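Local coordinates for protein NAD-dependent epimerase/dehydratase (Veillonella parvula DSM 2008, PDB 3R6D) that probably binds NAD or a related dinucleotide in a Rossmann-type fold, as an NAD-dependent epimerase or dehydratase of unestablished substrate, at residues 43-46 against 47-50. Numbering follows the deposited sequence.
Sequences RIPP and EIID
Ile49 reaches back over Ile44, five residues earlier, where the chain leaves helix 40-43 and turns into the short helix 46-49. From its CB, which lies 3.9 Å from Pro45 O, the side chain runs first to CG1, set beside the backbone N (chi1 -65°) and thereby brought to 3.5 Å from Ile44 O. The second bend carries CD1 on to Ile44, where it rests against both CB and CG2, each 3.9 Å away. The CG2 branch of Ile44 is shared, since it also meets Ile48 CG2 at 3.6 Å, the two isoleucines crossing at about a right angle. Both Ile44 and Ile48 are buried and touch Leu35, and so join the turn to strand 33-37, which runs parallel to both its neighbours in the Rossmann-type sheet. Replacing Ile49 by an alanine would probably strip the CG1 and CD1 contacts from Ile44 and open a gap beside its CB and CG2. Pro45 takes the N-cap position, and its carbonyl oxygen accepts hydrogen bonds from two backbone N-H groups. The one from Ile49 N to Pro45 O is 3.0 Å long and nearly straight (172°), whereas that from Ile48 N is more bent. One residue on, Asp50 N donates to Pro46 O at 2.8 Å. Glu47 folds back toward the prolines: its CG stands between the backbone N and the carbonyl carbon (chi1 70°), the chain bends again at chi2, and the carboxylate passes obliquely over the CB-CG bond of Pro45, with OE1 3.3 Å from Pro45 CB and OE2 near CG of the same ring.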
loop_
_atom_site.group_PDB
_atom_site.type_symbol
_atom_site.label_atom_id
_atom_site.label_comp_id
_atom_site.label_asym_id
_atom_site.label_seq_id
_atom_site.Cartn_x
_atom_site.Cartn_y
_atom_site.Cartn_z
ATOM N N ARG A 43 -7.225 -1.900 17.965
ATOM C CA ARG A 43 -7.550 -2.437 16.647
ATOM C C ARG A 43 -6.450 -3.340 16.072
ATOM O O ARG A 43 -6.659 -4.029 15.065
ATOM C CB ARG A 43 -7.785 -1.266 15.682
ATOM C CG ARG A 43 -9.040 -0.488 16.060
ATOM C CD ARG A 43 -9.123 0.800 15.272
ATOM N NE ARG A 43 -9.351 0.577 13.862
ATOM C CZ ARG A 43 -9.138 1.499 12.929
ATOM N NH1 ARG A 43 -8.606 2.669 13.256
ATOM N NH2 ARG A 43 -9.450 1.247 11.657
ATOM N N ILE A 44 -5.257 -3.280 16.652
ATOM C CA ILE A 44 -4.115 -4.053 16.172
ATOM C C ILE A 44 -3.765 -5.012 17.319
ATOM O O ILE A 44 -3.825 -4.617 18.477
ATOM C CB ILE A 44 -2.980 -3.081 15.773
ATOM C CG1 ILE A 44 -3.431 -2.208 14.561
ATOM C CG2 ILE A 44 -1.725 -3.814 15.401
ATOM C CD1 ILE A 44 -2.392 -1.207 14.092
ATOM N N PRO A 45 -3.387 -6.268 17.004
ATOM C CA PRO A 45 -3.216 -7.233 18.080
ATOM C C PRO A 45 -2.000 -6.970 18.943
ATOM O O PRO A 45 -1.040 -6.315 18.523
ATOM C CB PRO A 45 -3.114 -8.577 17.343
ATOM C CG PRO A 45 -2.658 -8.241 16.040
ATOM C CD PRO A 45 -3.252 -6.906 15.685
ATOM N N PRO A 46 -2.006 -7.524 20.157
ATOM C CA PRO A 46 -0.961 -7.224 21.119
ATOM C C PRO A 46 0.432 -7.745 20.721
ATOM O O PRO A 46 1.414 -7.133 21.123
ATOM C CB PRO A 46 -1.475 -7.889 22.410
ATOM C CG PRO A 46 -2.424 -8.979 21.951
ATOM C CD PRO A 46 -3.079 -8.380 20.736
ATOM N N GLU A 47 0.553 -8.803 19.910
ATOM C CA GLU A 47 1.883 -9.269 19.469
ATOM C C GLU A 47 2.568 -8.238 18.561
ATOM O O GLU A 47 3.786 -8.288 18.313
ATOM C CB GLU A 47 1.820 -10.669 18.802
ATOM C CG GLU A 47 1.163 -10.729 17.451
ATOM C CD GLU A 47 -0.321 -10.900 17.525
ATOM O OE1 GLU A 47 -0.929 -10.691 18.637
ATOM O OE2 GLU A 47 -0.887 -11.227 16.467
ATOM N N ILE A 48 1.782 -7.303 18.045
ATOM C CA ILE A 48 2.339 -6.141 17.357
ATOM C C ILE A 48 2.499 -4.952 18.333
ATOM O O ILE A 48 3.593 -4.382 18.459
ATOM C CB ILE A 48 1.434 -5.776 16.159
ATOM C CG1 ILE A 48 1.472 -6.890 15.095
ATOM C CG2 ILE A 48 1.865 -4.430 15.548
ATOM C CD1 ILE A 48 0.675 -6.628 13.832
ATOM N N ILE A 49 1.402 -4.546 18.975
ATOM C CA ILE A 49 1.389 -3.330 19.777
ATOM C C ILE A 49 2.390 -3.423 20.932
ATOM O O ILE A 49 2.973 -2.394 21.324
ATOM C CB ILE A 49 -0.073 -2.992 20.233
ATOM C CG1 ILE A 49 -0.957 -2.644 19.000
ATOM C CG2 ILE A 49 -0.104 -1.922 21.364
ATOM C CD1 ILE A 49 -0.580 -1.372 18.255
ATOM N N ASP A 50 2.589 -4.618 21.508
ATOM C CA ASP A 50 3.489 -4.793 22.644
ATOM C C ASP A 50 4.955 -4.890 22.217
ATOM O O ASP A 50 5.829 -4.978 23.081
ATOM C CB ASP A 50 3.143 -6.059 23.445
ATOM C CG ASP A 50 1.780 -6.010 24.126
ATOM O OD1 ASP A 50 1.032 -4.988 24.056
ATOM O OD2 ASP A 50 1.439 -7.069 24.726
#